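Side-chain contacts in glycosylation Associate Protein 1 (Streptococcus agalactiae serotype V, PDB 6OYC), which probably acts with its partner proteins Gap2 and Gap3 in the glycosylation and secretion of a surface adhesin through the accessory Sec system: residues H199-S204 with I212-L217; G72-F77 with L217-K222. All coordinates share one frame; numbering follows the deposited sequence.

Contact 1 of 2, residues H199-S204 with I212-L217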
# COMPACT_ATOMS: atom_id res chain seq x y z
N HIS A 199 1.80 31.94 13.68
CA HIS A 199 2.50 30.67 13.62
C HIS A 199 3.23 30.43 12.30
O HIS A 199 3.81 29.36 12.12
CB HIS A 199 1.53 29.52 13.88
CG HIS A 199 0.70 29.70 15.11
ND1 HIS A 199 1.24 29.69 16.38
CD2 HIS A 199 -0.64 29.90 15.27
CE1 HIS A 199 0.28 29.89 17.27
NE2 HIS A 199 -0.87 30.01 16.63
N PHE A 200 3.23 31.40 11.38
CA PHE A 200 3.77 31.19 10.05
C PHE A 200 4.68 32.33 9.63
O PHE A 200 4.48 33.48 10.03
CB PHE A 200 2.65 31.04 9.02
CG PHE A 200 1.70 29.91 9.31
CD1 PHE A 200 0.68 30.06 10.24
CD2 PHE A 200 1.82 28.69 8.65
CE1 PHE A 200 -0.21 29.00 10.52
CE2 PHE A 200 0.94 27.64 8.91
CZ PHE A 200 -0.08 27.79 9.84
N LEU A 201 5.66 32.00 8.78
CA LEU A 201 6.56 33.00 8.23
C LEU A 201 5.91 33.85 7.14
O LEU A 201 6.40 34.95 6.84
CB LEU A 201 7.83 32.33 7.67
CG LEU A 201 8.81 31.79 8.71
CD1 LEU A 201 9.98 31.09 8.01
CD2 LEU A 201 9.31 32.90 9.67
N LYS A 202 4.83 33.36 6.53
CA LYS A 202 4.16 34.10 5.47
C LYS A 202 2.65 33.97 5.62
O LYS A 202 2.15 33.02 6.22
CB LYS A 202 4.56 33.60 4.07
CG LYS A 202 5.99 33.90 3.69
CD LYS A 202 6.56 32.84 2.78
CE LYS A 202 6.25 33.11 1.34
NZ LYS A 202 7.50 32.97 0.54
N LEU A 203 1.94 34.96 5.08
CA LEU A 203 0.49 34.92 4.97
C LEU A 203 0.03 34.25 3.69
O LEU A 203 -1.10 33.75 3.62
CB LEU A 203 -0.08 36.35 5.02
CG LEU A 203 -1.54 36.52 5.46
CD1 LEU A 203 -1.73 36.05 6.90
CD2 LEU A 203 -1.99 37.97 5.30
N SER A 204 0.90 34.19 2.69
CA SER A 204 0.54 33.72 1.37
C SER A 204 1.73 32.96 0.81
O SER A 204 2.82 33.52 0.71
CB SER A 204 0.15 34.91 0.48
OG SER A 204 0.52 34.68 -0.87
N ILE A 212 5.11 23.34 3.45
CA ILE A 212 5.55 22.07 4.02
C ILE A 212 7.06 22.10 4.29
O ILE A 212 7.53 21.57 5.31
CB ILE A 212 5.15 20.90 3.10
CG1 ILE A 212 3.63 20.77 3.10
CG2 ILE A 212 5.77 19.61 3.59
CD1 ILE A 212 3.07 20.02 1.96
N ARG A 213 7.84 22.73 3.40
CA ARG A 213 9.27 22.87 3.68
C ARG A 213 9.48 23.62 4.98
O ARG A 213 10.31 23.22 5.81
CB ARG A 213 10.00 23.60 2.53
CG ARG A 213 9.89 22.91 1.16
CD ARG A 213 10.93 23.37 0.11
NE ARG A 213 10.86 24.79 -0.27
CZ ARG A 213 10.01 25.30 -1.18
NH1 ARG A 213 9.13 24.51 -1.79
NH2 ARG A 213 10.03 26.60 -1.47
N GLU A 214 8.69 24.67 5.20
CA GLU A 214 8.84 25.49 6.41
C GLU A 214 8.54 24.67 7.66
O GLU A 214 9.33 24.67 8.62
CB GLU A 214 7.93 26.72 6.34
CG GLU A 214 7.86 27.48 7.65
CD GLU A 214 6.95 28.69 7.60
OE1 GLU A 214 6.84 29.36 6.54
OE2 GLU A 214 6.32 28.98 8.64
N LYS A 215 7.42 23.94 7.65
CA LYS A 215 7.11 23.08 8.78
C LYS A 215 8.18 22.01 8.98
O LYS A 215 8.58 21.74 10.12
CB LYS A 215 5.73 22.44 8.60
CG LYS A 215 4.60 23.44 8.57
CD LYS A 215 4.64 24.33 9.82
CE LYS A 215 4.26 23.56 11.07
NZ LYS A 215 4.62 24.31 12.33
N TYR A 216 8.69 21.41 7.90
CA TYR A 216 9.71 20.38 8.07
C TYR A 216 10.99 20.96 8.68
O TYR A 216 11.58 20.37 9.60
CB TYR A 216 10.05 19.68 6.76
CG TYR A 216 11.21 18.75 6.97
CD1 TYR A 216 11.06 17.60 7.74
CD2 TYR A 216 12.47 19.02 6.44
CE1 TYR A 216 12.11 16.73 7.96
CE2 TYR A 216 13.54 18.16 6.66
CZ TYR A 216 13.35 17.02 7.42
OH TYR A 216 14.39 16.14 7.66
N LEU A 217 11.45 22.10 8.17
CA LEU A 217 12.70 22.64 8.71
C LEU A 217 12.54 23.00 10.18
O LEU A 217 13.46 22.81 10.97
CB LEU A 217 13.17 23.82 7.87
CG LEU A 217 13.44 23.39 6.42
CD1 LEU A 217 13.87 24.57 5.56
CD2 LEU A 217 14.44 22.24 6.32
O HOH W 1 5.40 27.70 10.77
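The backbone at L201 passes within 8.1 Å of the helix at E214, measured from L201 CA to E214 CA, a gap bridged by the side chain of E214. The helix, 208-223, belongs to the N-terminal Rossmann-like domain of this GT-B-type protein, whereas 199-204 runs from the loop after strand 190-192 into strand 204-205, the last strand of the antiparallel sheet. The contact is therefore a seam between two parts of the fold, and it illustrates how one acidic side chain can bind two backbone groups of a loop, directly and through water. E214 leaves the helix stretched, CG anti to the backbone N (chi1 170°) and the chain extended beyond it, which carries the carboxylate out to the loop. There OE2 accepts a hydrogen bond from the backbone N of L201 at 3.1 Å. The bond is fairly straight, 160° at the hydrogen, and meets OE2 on its syn side, 25° out of the carboxylate plane. Apolar atoms of L201 flank the same group: its CB lies 3.3 Å from E214 OE1, and its CD1 is 3.9 Å from that oxygen. Because L201 CG stands beside its own backbone N, the leucine bends over the group which that N-H holds, leaving CG 3.8 Å from E214 OE2. F200 contributes its CA, 3.7 Å from the same oxygen. OE1 is gripped by the hydroxyl of Y205, which also bonds to the backbone N of K202, so the carboxylate and the tyrosine hold successive parts of the loop. This set of partners is consistent with an ionised glutamate at the protein surface. A water completes the bridge, donating one hydrogen to E214 OE2 at 2.6 Å and the other to the carbonyl oxygen of H199 at 2.7 Å.

Contact 2 of 2, residues G72-F77 with L217-K222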
# COMPACT_ATOMS: atom_id res chain seq x y z
N GLY A 72 4.20 6.21 17.11
CA GLY A 72 4.60 7.60 17.29
C GLY A 72 4.78 8.31 15.96
O GLY A 72 5.45 7.80 15.05
N TYR A 73 4.17 9.49 15.81
CA TYR A 73 4.25 10.17 14.54
C TYR A 73 4.08 11.66 14.75
O TYR A 73 3.47 12.11 15.73
CB TYR A 73 3.19 9.68 13.54
CG TYR A 73 1.77 10.03 13.93
CD1 TYR A 73 1.04 9.20 14.79
CD2 TYR A 73 1.16 11.18 13.46
CE1 TYR A 73 -0.27 9.51 15.16
CE2 TYR A 73 -0.15 11.50 13.81
CZ TYR A 73 -0.86 10.66 14.66
OH TYR A 73 -2.15 10.97 15.02
N TYR A 74 4.63 12.41 13.80
CA TYR A 74 4.41 13.83 13.65
C TYR A 74 3.84 14.07 12.26
O TYR A 74 4.37 13.57 11.27
CB TYR A 74 5.72 14.63 13.85
CG TYR A 74 5.61 16.06 13.40
CD1 TYR A 74 5.09 17.04 14.25
CD2 TYR A 74 5.99 16.44 12.11
CE1 TYR A 74 4.98 18.37 13.82
CE2 TYR A 74 5.88 17.73 11.68
CZ TYR A 74 5.37 18.70 12.54
OH TYR A 74 5.26 19.99 12.09
N SER A 75 2.75 14.82 12.19
CA SER A 75 2.08 15.12 10.93
C SER A 75 2.12 16.62 10.71
O SER A 75 1.55 17.39 11.49
CB SER A 75 0.63 14.62 10.93
OG SER A 75 -0.11 15.30 9.94
N VAL A 76 2.81 17.04 9.64
CA VAL A 76 2.87 18.45 9.29
C VAL A 76 1.47 19.06 9.27
O VAL A 76 1.22 20.13 9.83
CB VAL A 76 3.59 18.61 7.93
CG1 VAL A 76 3.30 19.95 7.34
CG2 VAL A 76 5.07 18.38 8.07
N PHE A 77 0.52 18.38 8.63
CA PHE A 77 -0.81 18.97 8.48
C PHE A 77 -1.58 18.99 9.80
O PHE A 77 -2.33 19.93 10.04
CB PHE A 77 -1.62 18.24 7.40
CG PHE A 77 -1.33 18.75 6.01
CD1 PHE A 77 -0.13 18.40 5.38
CD2 PHE A 77 -2.22 19.60 5.37
CE1 PHE A 77 0.15 18.86 4.11
CE2 PHE A 77 -1.94 20.07 4.10
CZ PHE A 77 -0.75 19.71 3.47
N LEU A 217 11.45 22.10 8.17
CA LEU A 217 12.70 22.64 8.71
C LEU A 217 12.54 23.00 10.18
O LEU A 217 13.46 22.81 10.97
CB LEU A 217 13.17 23.82 7.87
CG LEU A 217 13.44 23.39 6.42
CD1 LEU A 217 13.87 24.57 5.56
CD2 LEU A 217 14.44 22.24 6.32
N THR A 218 11.35 23.47 10.58
CA THR A 218 11.11 23.66 12.00
C THR A 218 11.21 22.35 12.77
O THR A 218 11.82 22.30 13.85
CB THR A 218 9.74 24.30 12.23
OG1 THR A 218 9.72 25.62 11.66
CG2 THR A 218 9.43 24.37 13.71
N TYR A 219 10.62 21.27 12.23
CA TYR A 219 10.72 19.97 12.91
C TYR A 219 12.18 19.57 13.04
O TYR A 219 12.62 19.09 14.10
CB TYR A 219 9.95 18.89 12.14
CG TYR A 219 10.09 17.50 12.76
CD1 TYR A 219 9.19 17.06 13.74
CD2 TYR A 219 11.12 16.63 12.40
CE1 TYR A 219 9.32 15.80 14.34
CE2 TYR A 219 11.26 15.37 12.99
CZ TYR A 219 10.35 14.96 13.96
OH TYR A 219 10.47 13.72 14.55
N LEU A 220 12.94 19.72 11.96
CA LEU A 220 14.35 19.38 11.95
C LEU A 220 15.09 20.14 13.03
O LEU A 220 15.83 19.54 13.82
CB LEU A 220 14.93 19.71 10.58
CG LEU A 220 16.41 19.43 10.37
CD1 LEU A 220 16.70 17.95 10.58
CD2 LEU A 220 16.78 19.87 8.98
N HIS A 221 14.86 21.45 13.09
CA HIS A 221 15.49 22.29 14.10
C HIS A 221 15.12 21.86 15.51
O HIS A 221 16.00 21.69 16.37
CB HIS A 221 15.10 23.75 13.87
CG HIS A 221 15.74 24.70 14.83
ND1 HIS A 221 17.11 24.85 14.94
CD2 HIS A 221 15.20 25.55 15.74
CE1 HIS A 221 17.38 25.75 15.86
NE2 HIS A 221 16.24 26.19 16.37
N LYS A 222 13.83 21.64 15.78
CA LYS A 222 13.42 21.42 17.17
C LYS A 222 13.54 19.97 17.61
O LYS A 222 13.75 19.72 18.80
CB LYS A 222 11.98 21.87 17.38
CG LYS A 222 11.71 23.34 17.18
CD LYS A 222 10.28 23.67 17.63
CE LYS A 222 10.20 23.91 19.13
NZ LYS A 222 8.80 24.22 19.58
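Y74 and Y219 meet ring against ring, and no hydrogen bond crosses between their segments. CD1 of Y219 lies 3.6 Å above one face of the Y74 ring, displaced toward the rim, where its nearest atom is Y74 CD2. The adjoining atom of the same tyrosine, Y219 CE1, reaches back to the root of the other side chain and lies 3.8 Å from Y74 CB. The planes are inclined by 32° and the centroids are 4.9 Å apart, an oblique pairing that is neither a parallel stack nor an edge-to-face one. Both side chains start out with CG anti to the backbone N (chi1 167° for Y74 and 177° for Y219), and each comes toward the other's segment. The two side chains run past each other in opposite directions. Their hydroxyls consequently end in different surroundings. That of Y74 is hydrogen-bonded to D79, whereas that of Y219 is held twice, by H3 ND1 and by R49 NE, which fixes the buried ring at its far end. These partners place the pair in a Rossmann-like domain: strand 73-75 is an edge strand of the seven-stranded parallel sheet, and Y219 lies on helix 208-223, which packs against that sheet and leads on to strand 229-233. Farther out, backbone hydrogen bonds with L50 and V52 of strand 48-52 set the position of Y74, while V51 of that strand touches Y219. S75 follows as the N-cap of helix 76-80, its OG bonded to the backbone N of D78, the residue just before D79. That aspartate also forms a salt bridge with K215, one turn before Y219 on helix 208-223, and the lysine's chain packs beside Y74.

Overall arrangement
From the N terminus, after strands 2-5 and 48-52, the chain reaches 72-77, which holds edge strand 73-75 and the start of helix 76-80. It then leaves to build the antiparallel sheet and returns through 199-204 and the short strand 204-205 into helix 208-223. Contact 2 closes this excursion of about 140 residues, and contact 1 closes a shorter loop nested inside it. Both use the same helix, their segments overlapping at L217, with their centres about 12 Å apart. Helix 208-223 joins the edge of the Rossmann-like sheet to the loop that leads into the last strand of the antiparallel one. Between the contacts, K215 CB packs on V76 CG1 at 3.7 Å, and I212 meets F77.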